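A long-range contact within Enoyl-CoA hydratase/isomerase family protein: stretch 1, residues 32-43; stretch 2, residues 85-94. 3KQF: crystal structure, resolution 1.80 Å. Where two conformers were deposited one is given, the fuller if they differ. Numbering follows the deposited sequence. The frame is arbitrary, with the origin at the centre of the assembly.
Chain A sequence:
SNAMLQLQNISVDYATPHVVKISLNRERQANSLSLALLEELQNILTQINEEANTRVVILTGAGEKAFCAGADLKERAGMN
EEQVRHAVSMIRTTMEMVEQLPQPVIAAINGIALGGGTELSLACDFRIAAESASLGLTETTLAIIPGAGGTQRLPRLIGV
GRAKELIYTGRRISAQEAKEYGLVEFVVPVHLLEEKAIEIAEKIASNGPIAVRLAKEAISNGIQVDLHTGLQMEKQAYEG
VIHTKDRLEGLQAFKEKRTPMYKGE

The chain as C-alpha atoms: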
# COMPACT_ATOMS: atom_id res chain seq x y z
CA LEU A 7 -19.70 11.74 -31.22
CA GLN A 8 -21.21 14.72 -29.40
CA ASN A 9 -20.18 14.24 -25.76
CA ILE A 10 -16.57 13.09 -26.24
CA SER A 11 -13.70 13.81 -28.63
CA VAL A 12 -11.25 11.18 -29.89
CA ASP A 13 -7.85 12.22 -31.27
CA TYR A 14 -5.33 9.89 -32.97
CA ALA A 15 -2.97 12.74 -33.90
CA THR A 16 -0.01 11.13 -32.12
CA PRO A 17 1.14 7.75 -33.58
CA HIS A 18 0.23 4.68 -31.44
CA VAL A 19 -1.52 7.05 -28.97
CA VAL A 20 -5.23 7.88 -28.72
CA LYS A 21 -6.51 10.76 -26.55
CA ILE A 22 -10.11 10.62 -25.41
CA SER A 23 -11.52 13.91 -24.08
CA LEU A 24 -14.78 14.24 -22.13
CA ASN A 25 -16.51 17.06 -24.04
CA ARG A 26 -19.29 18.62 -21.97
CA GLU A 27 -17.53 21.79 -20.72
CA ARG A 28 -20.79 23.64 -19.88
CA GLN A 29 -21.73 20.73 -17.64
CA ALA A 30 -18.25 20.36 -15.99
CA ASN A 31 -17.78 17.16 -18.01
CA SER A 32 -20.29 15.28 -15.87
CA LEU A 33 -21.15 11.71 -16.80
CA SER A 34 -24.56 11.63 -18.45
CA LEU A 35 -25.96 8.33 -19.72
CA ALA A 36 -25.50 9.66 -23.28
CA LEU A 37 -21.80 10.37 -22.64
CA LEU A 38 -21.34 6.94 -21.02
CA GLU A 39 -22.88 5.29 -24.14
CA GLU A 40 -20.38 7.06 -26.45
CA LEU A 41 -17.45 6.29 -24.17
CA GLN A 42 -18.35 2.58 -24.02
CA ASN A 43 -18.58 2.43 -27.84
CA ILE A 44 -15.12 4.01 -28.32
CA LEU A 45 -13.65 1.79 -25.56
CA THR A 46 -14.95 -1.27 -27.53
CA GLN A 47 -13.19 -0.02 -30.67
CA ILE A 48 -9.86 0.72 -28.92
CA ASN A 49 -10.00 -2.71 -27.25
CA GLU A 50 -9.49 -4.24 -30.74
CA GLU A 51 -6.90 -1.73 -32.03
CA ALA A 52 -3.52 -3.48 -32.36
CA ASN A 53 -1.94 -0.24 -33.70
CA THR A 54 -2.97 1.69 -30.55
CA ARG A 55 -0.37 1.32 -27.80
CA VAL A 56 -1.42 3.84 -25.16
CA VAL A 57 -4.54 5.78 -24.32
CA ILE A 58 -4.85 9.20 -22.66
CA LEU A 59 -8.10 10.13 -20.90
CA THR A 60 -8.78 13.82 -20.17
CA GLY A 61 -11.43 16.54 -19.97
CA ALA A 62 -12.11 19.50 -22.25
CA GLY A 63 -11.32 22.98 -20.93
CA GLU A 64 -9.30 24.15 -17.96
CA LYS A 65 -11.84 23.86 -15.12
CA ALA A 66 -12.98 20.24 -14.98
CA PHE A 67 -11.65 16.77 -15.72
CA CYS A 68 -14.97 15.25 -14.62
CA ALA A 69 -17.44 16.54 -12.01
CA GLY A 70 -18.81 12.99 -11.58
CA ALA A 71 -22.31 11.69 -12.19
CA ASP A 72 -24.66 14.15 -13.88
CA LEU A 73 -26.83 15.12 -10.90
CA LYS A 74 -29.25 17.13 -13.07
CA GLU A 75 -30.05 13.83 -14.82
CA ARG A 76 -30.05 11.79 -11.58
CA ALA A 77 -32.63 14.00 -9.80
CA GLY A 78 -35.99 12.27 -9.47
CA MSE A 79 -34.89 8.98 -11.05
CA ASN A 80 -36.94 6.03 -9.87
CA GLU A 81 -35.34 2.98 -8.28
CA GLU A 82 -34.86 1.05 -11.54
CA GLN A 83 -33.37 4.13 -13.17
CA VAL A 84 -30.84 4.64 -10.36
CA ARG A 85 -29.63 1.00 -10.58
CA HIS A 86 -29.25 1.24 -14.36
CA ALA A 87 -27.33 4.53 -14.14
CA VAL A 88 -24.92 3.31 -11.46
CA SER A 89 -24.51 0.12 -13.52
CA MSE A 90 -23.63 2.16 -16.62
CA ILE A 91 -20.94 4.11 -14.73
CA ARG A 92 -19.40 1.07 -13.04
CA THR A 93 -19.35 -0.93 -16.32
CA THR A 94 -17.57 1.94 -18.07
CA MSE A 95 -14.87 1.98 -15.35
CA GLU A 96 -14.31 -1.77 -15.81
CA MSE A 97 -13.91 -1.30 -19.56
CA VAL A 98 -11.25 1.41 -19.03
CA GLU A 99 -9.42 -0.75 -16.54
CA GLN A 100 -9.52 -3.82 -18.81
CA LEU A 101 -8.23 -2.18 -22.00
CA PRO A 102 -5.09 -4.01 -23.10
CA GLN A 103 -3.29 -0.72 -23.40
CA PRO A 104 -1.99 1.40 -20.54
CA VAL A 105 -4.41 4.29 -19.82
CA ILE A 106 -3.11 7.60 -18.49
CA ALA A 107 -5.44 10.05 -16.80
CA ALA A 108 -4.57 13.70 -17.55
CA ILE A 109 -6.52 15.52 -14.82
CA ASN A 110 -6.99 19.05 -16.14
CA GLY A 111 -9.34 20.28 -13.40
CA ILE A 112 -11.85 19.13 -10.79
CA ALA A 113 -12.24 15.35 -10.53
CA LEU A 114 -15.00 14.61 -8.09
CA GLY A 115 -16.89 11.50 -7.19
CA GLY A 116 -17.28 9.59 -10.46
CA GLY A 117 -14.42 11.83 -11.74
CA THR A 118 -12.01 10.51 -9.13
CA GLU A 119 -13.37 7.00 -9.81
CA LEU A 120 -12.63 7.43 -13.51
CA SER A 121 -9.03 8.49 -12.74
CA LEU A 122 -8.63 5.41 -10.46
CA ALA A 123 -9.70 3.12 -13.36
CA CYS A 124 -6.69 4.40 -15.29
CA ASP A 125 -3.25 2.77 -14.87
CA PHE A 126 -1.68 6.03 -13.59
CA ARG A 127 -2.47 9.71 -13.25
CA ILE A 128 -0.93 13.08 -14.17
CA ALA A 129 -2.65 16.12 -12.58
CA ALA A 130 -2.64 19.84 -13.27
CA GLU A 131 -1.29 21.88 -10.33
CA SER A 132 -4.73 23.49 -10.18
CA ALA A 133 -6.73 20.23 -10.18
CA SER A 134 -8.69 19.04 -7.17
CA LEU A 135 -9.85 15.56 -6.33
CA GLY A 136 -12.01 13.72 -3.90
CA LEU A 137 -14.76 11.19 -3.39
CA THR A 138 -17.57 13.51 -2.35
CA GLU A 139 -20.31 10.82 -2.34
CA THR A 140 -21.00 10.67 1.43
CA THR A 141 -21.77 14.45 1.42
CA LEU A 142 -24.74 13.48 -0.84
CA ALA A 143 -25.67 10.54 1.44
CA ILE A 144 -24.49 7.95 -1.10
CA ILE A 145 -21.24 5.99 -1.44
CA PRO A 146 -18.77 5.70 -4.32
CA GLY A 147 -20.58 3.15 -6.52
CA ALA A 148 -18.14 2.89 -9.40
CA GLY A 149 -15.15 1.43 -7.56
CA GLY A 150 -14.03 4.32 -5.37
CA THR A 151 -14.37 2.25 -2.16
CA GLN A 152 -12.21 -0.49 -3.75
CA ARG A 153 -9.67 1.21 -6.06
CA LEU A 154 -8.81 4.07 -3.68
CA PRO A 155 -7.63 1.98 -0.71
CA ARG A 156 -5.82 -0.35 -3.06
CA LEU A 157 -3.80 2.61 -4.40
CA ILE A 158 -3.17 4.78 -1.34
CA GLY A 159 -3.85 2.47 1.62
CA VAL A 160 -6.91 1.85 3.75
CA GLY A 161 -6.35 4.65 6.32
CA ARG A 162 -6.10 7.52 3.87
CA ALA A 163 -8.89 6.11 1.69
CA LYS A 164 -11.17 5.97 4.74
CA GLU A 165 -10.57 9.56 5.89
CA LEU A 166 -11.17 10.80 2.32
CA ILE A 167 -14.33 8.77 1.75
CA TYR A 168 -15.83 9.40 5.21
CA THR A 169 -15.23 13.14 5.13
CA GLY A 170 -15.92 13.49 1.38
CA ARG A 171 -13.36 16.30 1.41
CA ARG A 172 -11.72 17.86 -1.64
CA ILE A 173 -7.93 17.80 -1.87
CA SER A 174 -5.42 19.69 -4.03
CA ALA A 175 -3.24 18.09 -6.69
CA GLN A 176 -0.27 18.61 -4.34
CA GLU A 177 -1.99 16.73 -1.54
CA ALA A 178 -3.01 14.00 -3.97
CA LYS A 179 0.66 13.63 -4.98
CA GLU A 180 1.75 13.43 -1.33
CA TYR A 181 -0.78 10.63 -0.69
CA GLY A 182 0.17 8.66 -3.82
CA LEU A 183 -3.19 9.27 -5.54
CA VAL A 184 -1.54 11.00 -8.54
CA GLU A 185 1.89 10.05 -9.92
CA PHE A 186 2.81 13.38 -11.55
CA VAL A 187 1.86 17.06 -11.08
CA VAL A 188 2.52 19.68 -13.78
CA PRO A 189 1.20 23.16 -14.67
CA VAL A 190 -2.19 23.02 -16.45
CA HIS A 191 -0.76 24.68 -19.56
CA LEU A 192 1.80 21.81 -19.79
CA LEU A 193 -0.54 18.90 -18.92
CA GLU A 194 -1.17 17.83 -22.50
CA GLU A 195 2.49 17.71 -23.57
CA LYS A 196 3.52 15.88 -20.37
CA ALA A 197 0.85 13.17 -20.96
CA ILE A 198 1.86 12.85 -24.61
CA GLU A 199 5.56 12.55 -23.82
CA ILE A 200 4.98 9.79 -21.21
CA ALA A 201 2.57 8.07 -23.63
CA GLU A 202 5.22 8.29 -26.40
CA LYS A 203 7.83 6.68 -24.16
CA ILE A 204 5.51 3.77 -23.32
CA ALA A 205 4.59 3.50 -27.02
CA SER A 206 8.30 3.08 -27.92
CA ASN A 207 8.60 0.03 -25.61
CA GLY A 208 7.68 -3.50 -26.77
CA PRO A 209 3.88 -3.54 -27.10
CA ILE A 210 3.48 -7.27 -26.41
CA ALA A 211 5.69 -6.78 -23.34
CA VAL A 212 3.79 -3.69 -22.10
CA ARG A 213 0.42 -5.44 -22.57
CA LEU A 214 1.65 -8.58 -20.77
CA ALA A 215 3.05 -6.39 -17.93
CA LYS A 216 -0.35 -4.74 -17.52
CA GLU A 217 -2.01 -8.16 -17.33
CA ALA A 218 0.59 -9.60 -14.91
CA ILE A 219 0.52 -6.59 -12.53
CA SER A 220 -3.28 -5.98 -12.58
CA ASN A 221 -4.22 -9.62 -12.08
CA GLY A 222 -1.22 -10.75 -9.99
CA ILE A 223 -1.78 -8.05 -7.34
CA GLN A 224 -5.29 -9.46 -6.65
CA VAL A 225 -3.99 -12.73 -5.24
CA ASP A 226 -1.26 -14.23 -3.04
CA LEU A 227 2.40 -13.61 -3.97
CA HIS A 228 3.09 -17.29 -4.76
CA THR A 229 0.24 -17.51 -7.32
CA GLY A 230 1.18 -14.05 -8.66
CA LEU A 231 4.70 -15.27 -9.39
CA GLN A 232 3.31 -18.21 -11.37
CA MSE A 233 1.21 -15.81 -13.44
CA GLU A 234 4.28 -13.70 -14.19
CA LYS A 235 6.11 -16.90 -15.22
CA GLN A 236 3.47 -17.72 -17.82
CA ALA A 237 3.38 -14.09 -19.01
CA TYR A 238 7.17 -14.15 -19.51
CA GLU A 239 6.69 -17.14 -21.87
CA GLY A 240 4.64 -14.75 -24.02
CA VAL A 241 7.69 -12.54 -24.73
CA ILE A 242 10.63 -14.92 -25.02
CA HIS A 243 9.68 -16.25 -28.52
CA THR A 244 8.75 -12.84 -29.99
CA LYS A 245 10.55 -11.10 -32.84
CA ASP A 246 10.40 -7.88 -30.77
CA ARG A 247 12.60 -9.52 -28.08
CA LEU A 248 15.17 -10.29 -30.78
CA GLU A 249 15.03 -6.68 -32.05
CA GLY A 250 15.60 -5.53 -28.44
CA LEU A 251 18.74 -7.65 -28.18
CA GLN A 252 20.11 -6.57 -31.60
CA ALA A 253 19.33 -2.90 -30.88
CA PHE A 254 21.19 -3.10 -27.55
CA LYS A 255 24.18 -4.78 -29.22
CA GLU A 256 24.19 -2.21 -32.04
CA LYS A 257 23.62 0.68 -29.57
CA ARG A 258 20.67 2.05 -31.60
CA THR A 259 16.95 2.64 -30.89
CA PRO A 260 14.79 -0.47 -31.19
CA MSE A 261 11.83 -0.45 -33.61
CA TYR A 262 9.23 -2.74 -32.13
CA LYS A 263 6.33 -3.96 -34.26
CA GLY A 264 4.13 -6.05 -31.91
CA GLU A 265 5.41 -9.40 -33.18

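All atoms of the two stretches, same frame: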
# COMPACT_ATOMS: atom_id res chain seq x y z
N SER A 32 -19.59 16.28 -16.67
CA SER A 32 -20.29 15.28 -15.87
C SER A 32 -20.70 14.10 -16.74
O SER A 32 -20.93 14.23 -17.95
CB SER A 32 -21.49 15.87 -15.14
OG SER A 32 -22.51 16.29 -16.03
N LEU A 33 -20.84 12.95 -16.10
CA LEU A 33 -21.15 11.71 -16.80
C LEU A 33 -22.63 11.45 -17.00
O LEU A 33 -23.30 10.88 -16.13
CB LEU A 33 -20.52 10.54 -16.02
CG LEU A 33 -19.01 10.65 -15.75
CD1 LEU A 33 -18.59 9.63 -14.68
CD2 LEU A 33 -18.17 10.51 -17.02
N SER A 34 -23.17 11.90 -18.14
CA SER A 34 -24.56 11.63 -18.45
C SER A 34 -24.63 10.24 -19.08
O SER A 34 -23.61 9.71 -19.54
CB SER A 34 -25.10 12.66 -19.45
OG SER A 34 -24.31 12.70 -20.62
N LEU A 35 -25.82 9.64 -19.11
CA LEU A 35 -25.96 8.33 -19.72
C LEU A 35 -25.56 8.39 -21.19
O LEU A 35 -24.97 7.46 -21.72
CB LEU A 35 -27.39 7.78 -19.57
CG LEU A 35 -27.87 7.60 -18.12
CD1 LEU A 35 -29.27 7.02 -18.08
CD2 LEU A 35 -26.91 6.70 -17.36
N ALA A 36 -25.87 9.50 -21.86
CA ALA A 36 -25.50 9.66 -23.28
C ALA A 36 -23.98 9.65 -23.46
O ALA A 36 -23.45 8.98 -24.37
CB ALA A 36 -26.13 10.93 -23.86
N LEU A 37 -23.26 10.36 -22.58
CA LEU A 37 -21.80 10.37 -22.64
C LEU A 37 -21.24 8.98 -22.35
O LEU A 37 -20.33 8.51 -23.04
CB LEU A 37 -21.21 11.39 -21.66
CG LEU A 37 -19.68 11.45 -21.51
CD1 LEU A 37 -19.22 12.82 -21.01
CD2 LEU A 37 -19.16 10.35 -20.56
N LEU A 38 -21.81 8.29 -21.37
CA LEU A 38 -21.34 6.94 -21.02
C LEU A 38 -21.51 5.97 -22.20
O LEU A 38 -20.62 5.15 -22.45
CB LEU A 38 -22.04 6.42 -19.75
CG LEU A 38 -21.71 7.20 -18.47
CD1 LEU A 38 -22.63 6.75 -17.35
CD2 LEU A 38 -20.24 7.07 -18.04
N GLU A 39 -22.62 6.10 -22.93
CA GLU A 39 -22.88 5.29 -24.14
C GLU A 39 -21.77 5.48 -25.19
O GLU A 39 -21.23 4.50 -25.72
CB GLU A 39 -24.23 5.68 -24.76
CG GLU A 39 -24.55 5.05 -26.12
CD GLU A 39 -24.73 3.55 -26.08
OE1 GLU A 39 -24.88 2.99 -24.97
OE2 GLU A 39 -24.76 2.93 -27.17
N GLU A 40 -21.44 6.74 -25.48
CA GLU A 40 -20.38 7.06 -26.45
C GLU A 40 -19.01 6.56 -26.01
O GLU A 40 -18.21 6.06 -26.83
CB GLU A 40 -20.32 8.57 -26.73
CG GLU A 40 -21.49 9.09 -27.50
CD GLU A 40 -21.41 10.57 -27.81
OE1 GLU A 40 -20.50 11.25 -27.31
OE2 GLU A 40 -22.26 11.06 -28.60
N LEU A 41 -18.72 6.72 -24.72
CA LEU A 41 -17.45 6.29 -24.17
C LEU A 41 -17.33 4.77 -24.26
O LEU A 41 -16.30 4.26 -24.68
CB LEU A 41 -17.28 6.82 -22.74
CG LEU A 41 -15.92 6.62 -22.07
CD1 LEU A 41 -14.76 7.12 -22.94
CD2 LEU A 41 -15.94 7.35 -20.72
N GLN A 42 -18.38 4.03 -23.91
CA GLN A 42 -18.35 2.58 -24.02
C GLN A 42 -18.12 2.12 -25.47
O GLN A 42 -17.40 1.16 -25.70
CB GLN A 42 -19.64 1.95 -23.48
CG GLN A 42 -19.84 2.09 -21.97
CD GLN A 42 -21.09 1.37 -21.47
OE1 GLN A 42 -21.84 0.80 -22.25
NE2 GLN A 42 -21.31 1.39 -20.15
N ASN A 43 -18.74 2.79 -26.43
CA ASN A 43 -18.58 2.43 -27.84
C ASN A 43 -17.13 2.63 -28.30
O ASN A 43 -16.58 1.78 -28.99
CB ASN A 43 -19.56 3.21 -28.73
CG ASN A 43 -21.02 2.89 -28.43
OD1 ASN A 43 -21.33 1.89 -27.77
ND2 ASN A 43 -21.93 3.72 -28.93
N ARG A 85 -30.44 2.21 -10.41
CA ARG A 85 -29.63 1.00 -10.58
C ARG A 85 -29.00 0.91 -11.96
O ARG A 85 -27.85 0.50 -12.09
CB ARG A 85 -30.45 -0.26 -10.30
CG ARG A 85 -30.90 -0.37 -8.88
CD ARG A 85 -31.42 -1.76 -8.57
NE ARG A 85 -31.95 -1.81 -7.22
CZ ARG A 85 -33.23 -1.75 -6.92
NH1 ARG A 85 -34.16 -1.69 -7.87
NH2 ARG A 85 -33.59 -1.80 -5.64
N HIS A 86 -29.76 1.28 -12.99
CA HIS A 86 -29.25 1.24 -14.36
C HIS A 86 -28.14 2.26 -14.56
O HIS A 86 -27.13 1.97 -15.21
CB HIS A 86 -30.37 1.47 -15.39
CG HIS A 86 -29.86 1.65 -16.79
ND1 HIS A 86 -29.69 2.89 -17.36
CD2 HIS A 86 -29.46 0.75 -17.71
CE1 HIS A 86 -29.21 2.74 -18.58
NE2 HIS A 86 -29.06 1.45 -18.82
N ALA A 87 -28.32 3.46 -14.00
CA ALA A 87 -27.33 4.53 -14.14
C ALA A 87 -26.03 4.19 -13.43
O ALA A 87 -24.94 4.37 -13.99
CB ALA A 87 -27.88 5.84 -13.64
N VAL A 88 -26.13 3.69 -12.20
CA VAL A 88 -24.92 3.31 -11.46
C VAL A 88 -24.25 2.15 -12.19
O VAL A 88 -23.02 2.11 -12.30
CB VAL A 88 -25.22 2.99 -9.98
CG1 VAL A 88 -23.94 2.80 -9.21
CG2 VAL A 88 -25.99 4.14 -9.34
N SER A 89 -25.05 1.24 -12.75
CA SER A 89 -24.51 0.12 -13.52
C SER A 89 -23.73 0.61 -14.76
O SER A 89 -22.65 0.08 -15.07
CB SER A 89 -25.62 -0.84 -13.93
OG SER A 89 -25.09 -1.87 -14.73
N MSE A 90 -24.28 1.60 -15.44
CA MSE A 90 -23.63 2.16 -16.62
C MSE A 90 -22.26 2.76 -16.27
O MSE A 90 -21.28 2.53 -16.99
CB MSE A 90 -24.54 3.21 -17.27
CG MSE A 90 -25.71 2.59 -17.98
SE MSE A 90 -25.10 1.50 -19.47
CE MSE A 90 -24.38 2.93 -20.58
N ILE A 91 -22.20 3.50 -15.17
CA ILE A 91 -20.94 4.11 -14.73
C ILE A 91 -19.95 3.02 -14.32
O ILE A 91 -18.82 3.01 -14.79
CB ILE A 91 -21.10 5.09 -13.56
CG1 ILE A 91 -22.03 6.24 -13.92
CG2 ILE A 91 -19.74 5.71 -13.20
CD1 ILE A 91 -22.08 7.32 -12.85
N ARG A 92 -20.37 2.07 -13.50
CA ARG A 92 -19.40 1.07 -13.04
C ARG A 92 -18.88 0.20 -14.19
O ARG A 92 -17.69 -0.11 -14.23
CB ARG A 92 -19.92 0.23 -11.85
CG ARG A 92 -20.81 -0.91 -12.16
CD ARG A 92 -20.93 -1.79 -10.89
NE ARG A 92 -21.37 -1.03 -9.73
CZ ARG A 92 -22.64 -0.84 -9.37
NH1 ARG A 92 -23.64 -1.39 -10.05
NH2 ARG A 92 -22.91 -0.11 -8.29
N THR A 93 -19.75 -0.13 -15.15
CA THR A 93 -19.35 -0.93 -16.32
C THR A 93 -18.31 -0.18 -17.16
O THR A 93 -17.36 -0.76 -17.68
CB THR A 93 -20.57 -1.26 -17.19
OG1 THR A 93 -21.41 -2.16 -16.46
CG2 THR A 93 -20.15 -1.94 -18.49
N THR A 94 -18.51 1.12 -17.32
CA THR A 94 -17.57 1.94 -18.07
C THR A 94 -16.17 1.92 -17.41
O THR A 94 -15.15 1.80 -18.10
CB THR A 94 -18.11 3.37 -18.19
OG1 THR A 94 -19.42 3.32 -18.74
CG2 THR A 94 -17.19 4.22 -19.08

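Two helices, 35-43 and 85-94, pack side by side and run in roughly the same direction, at 33° to one another. Their axes come within 10.0 Å, and the contact buries 515 Å² in all. The register is regular: Leu 35 lies by Ala 87, Leu 38 by Met 90 and Gln 42 by Thr 94. Most of the contact is apolar, with one hydrogen bond near the C-terminal ends of the two stretches.

Met 90 is the central knob. It is a selenomethionine, and two conformers were deposited; the one given is described. Its CA-CB bond points toward the first helix, and its side chain sits among Leu 35, Leu 38, Glu 39 and Gln 42. All three chi angles are m, so the chain coils rather than extends. This brings CE of Met 90 to 3.5 Å from NE2 of Gln 42 and 4.3 Å from N of Glu 39. A flexible, unbranched side chain suits such a hole.

The CA-CB bond of Leu 38 points toward the second helix. With chi1 m and chi2 t, its CD1 lies 3.5 Å from CG1 of Ile 91 and 4.0 Å from CB of Met 90. Its other methyl, CD2, is 3.9 Å from OG1 of Thr 94. Ile 91 is buried, and its CG2 also meets CD1 of Leu 33 at 4.3 Å, which extends the apolar surface into the segment before the first helix.

Leu 35 has the same m, t rotamer, but its CA-CB bond points sideways. The end of the chain comes nearer: CD2 reaches CB of Ala 87 at 3.9 Å. The small Ala 87 side chain leaves its backbone accessible, and the same CD2 is also 3.9 Å from CA of Ala 87. CD1 of Leu 35 lies at the edge of the His 86 ring, 4.2 Å from ND1.

Gln 42 also starts sideways. Its m, t conformation extends the chain and carries the amide to the second helix. NE2 of Gln 42 donates to OG1 of Thr 94 at 3.0 Å, with an angle of 161°. Thr 94 has chi1 m, and its OG1 donates in turn to O of Met 90 at 2.7 Å. The hydroxyl thus accepts across the interface and donates within its own helix, so this buried polar group is satisfied. CG2 of Thr 94 packs 3.7 Å from CD2 of Leu 41.

Ser 34 caps the first helix. With chi1 p, its OG accepts from N of Leu 37 at 3.2 Å, while its CA-CB bond points away from the contact.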